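Local coordinates for protein dihydrofolate reductase (Schistosoma mansoni, PDB 3VCO) that reduces 7,8-dihydrofolate to tetrahydrofolate with NADPH, a key step of folate metabolism that supplies glycine, purine and DNA precursor synthesis, at residues D114-N118 with E119-S123. Numbering follows the deposited sequence.
Sequences DLLYN and EEFSS
N118 holds F121 and S122 through its main-chain carbonyl in a local turn contact, in the connection leading from helix 109-116 to strand 125-130 of the dihydrofolate reductase fold. The evidence is a type I beta turn over 118-121: F121 N donates to N118 O at 2.9 Å, and the backbone angles of E119 and E120 fit that class. N118 O also accepts S122 N, so two main-chain donors hold it, and a weak bond from S122 OG at 3.4 Å. As modelled, the side chain adds an Asx turn, E120 N lying 3.0 Å from N118 OD1 and 52° above the amide carbonyl plane. For N118, chi1 of 85° sets CG between its own N and C and brings OD1 over the chain that follows. However, N118 OD1 lies only 2.8 Å from L115 O, another acceptor, which makes the amide orientation uncertain.

This curl turns the F121 side chain back to the preceding helix. L115 lies obliquely against the CD2-CE2 side of the ring, L115 CD1 being 3.7 Å from F121 CE2. At the ring edge, in plane, L115 O sits 3.5 Å from F121 CD2; it also accepts N118 N. L116 CD2 meets F121 CB less closely. Both leucines and F121 face the sheet: L115 and F121 touch Q104 of strand 104-106, while L116 packs on I90 and F121 on I88 of strand 88-92. One face of the F121 ring is met by its own neighbour, E120 CG lying 3.8 Å above the ring plane and displaced toward the rim.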
loop_
_atom_site.group_PDB
_atom_site.type_symbol
_atom_site.label_atom_id
_atom_site.label_comp_id
_atom_site.label_asym_id
_atom_site.label_seq_id
_atom_site.Cartn_x
_atom_site.Cartn_y
_atom_site.Cartn_z
ATOM N N ASP A 114 2.967 16.614 2.678
ATOM C CA ASP A 114 2.764 17.926 3.300
ATOM C C ASP A 114 1.433 18.018 4.016
ATOM O O ASP A 114 1.318 18.603 5.099
ATOM C CB ASP A 114 2.841 19.012 2.240
ATOM C CG ASP A 114 4.240 19.135 1.621
ATOM O OD1 ASP A 114 5.206 18.496 2.119
ATOM O OD2 ASP A 114 4.366 19.878 0.626
ATOM N N LEU A 115 0.406 17.476 3.376
ATOM C CA LEU A 115 -0.934 17.469 3.944
ATOM C C LEU A 115 -0.963 16.691 5.274
ATOM O O LEU A 115 -1.551 17.149 6.236
ATOM C CB LEU A 115 -1.917 16.851 2.944
ATOM C CG LEU A 115 -3.380 16.743 3.380
ATOM C CD1 LEU A 115 -3.862 18.109 3.910
ATOM C CD2 LEU A 115 -4.222 16.306 2.228
ATOM N N LEU A 116 -0.321 15.527 5.307
ATOM C CA LEU A 116 -0.208 14.728 6.539
ATOM C C LEU A 116 0.622 15.373 7.640
ATOM O O LEU A 116 0.435 15.104 8.839
ATOM C CB LEU A 116 0.386 13.366 6.206
ATOM C CG LEU A 116 -0.580 12.545 5.350
ATOM C CD1 LEU A 116 0.054 11.264 4.939
ATOM C CD2 LEU A 116 -1.873 12.300 6.111
ATOM N N TYR A 117 1.562 16.217 7.251
ATOM C CA TYR A 117 2.196 17.053 8.252
ATOM C C TYR A 117 1.520 18.434 8.463
ATOM O O TYR A 117 2.009 19.262 9.234
ATOM C CB TYR A 117 3.676 17.225 7.957
ATOM C CG TYR A 117 4.551 15.999 8.248
ATOM C CD1 TYR A 117 5.110 15.789 9.513
ATOM C CD2 TYR A 117 4.844 15.085 7.250
ATOM C CE1 TYR A 117 5.935 14.678 9.767
ATOM C CE2 TYR A 117 5.666 13.986 7.478
ATOM C CZ TYR A 117 6.217 13.782 8.737
ATOM O OH TYR A 117 7.032 12.669 8.939
ATOM N N ASN A 118 0.418 18.723 7.788
ATOM C CA ASN A 118 -0.209 20.018 8.094
ATOM C C ASN A 118 -1.174 19.927 9.280
ATOM O O ASN A 118 -1.527 18.817 9.741
ATOM C CB ASN A 118 -0.810 20.732 6.858
ATOM C CG ASN A 118 -2.226 20.286 6.512
ATOM O OD1 ASN A 118 -2.845 19.465 7.190
ATOM N ND2 ASN A 118 -2.747 20.848 5.428
ATOM N N GLU A 119 -1.613 21.084 9.740
ATOM C CA GLU A 119 -2.361 21.193 10.989
ATOM C C GLU A 119 -3.605 20.303 11.048
ATOM O O GLU A 119 -4.053 19.895 12.126
ATOM C CB GLU A 119 -2.729 22.654 11.260
ATOM C CG GLU A 119 -1.536 23.538 11.618
ATOM C CD GLU A 119 -0.853 23.121 12.920
ATOM O OE1 GLU A 119 -0.013 22.191 12.900
ATOM O OE2 GLU A 119 -1.167 23.725 13.968
ATOM N N GLU A 120 -4.155 19.999 9.886
ATOM C CA GLU A 120 -5.362 19.210 9.840
ATOM C C GLU A 120 -5.124 17.733 10.182
ATOM O O GLU A 120 -6.019 17.065 10.709
ATOM C CB GLU A 120 -6.057 19.360 8.493
ATOM C CG GLU A 120 -7.440 18.749 8.522
ATOM C CD GLU A 120 -8.137 18.721 7.186
ATOM O OE1 GLU A 120 -7.752 19.492 6.279
ATOM O OE2 GLU A 120 -9.085 17.914 7.057
ATOM N N PHE A 121 -3.922 17.231 9.921
ATOM C CA PHE A 121 -3.657 15.798 10.075
ATOM C C PHE A 121 -2.501 15.440 10.998
ATOM O O PHE A 121 -2.370 14.281 11.386
ATOM C CB PHE A 121 -3.460 15.135 8.692
ATOM C CG PHE A 121 -4.716 15.156 7.870
ATOM C CD1 PHE A 121 -5.792 14.373 8.243
ATOM C CD2 PHE A 121 -4.867 16.050 6.818
ATOM C CE1 PHE A 121 -6.985 14.414 7.549
ATOM C CE2 PHE A 121 -6.052 16.109 6.121
ATOM C CZ PHE A 121 -7.121 15.284 6.493
ATOM N N SER A 122 -1.665 16.412 11.352
ATOM C CA SER A 122 -0.393 16.068 11.993
ATOM C C SER A 122 -0.577 15.546 13.420
ATOM O O SER A 122 0.311 14.889 13.970
ATOM C CB SER A 122 0.595 17.246 11.978
ATOM O OG SER A 122 0.088 18.343 12.708
ATOM N N SER A 123 -1.723 15.844 14.017
ATOM C CA SER A 123 -2.031 15.351 15.360
ATOM C C SER A 123 -2.767 14.003 15.265
ATOM O O SER A 123 -3.024 13.345 16.257
ATOM C CB SER A 123 -2.907 16.366 16.105
ATOM O OG SER A 123 -2.230 17.577 16.387
#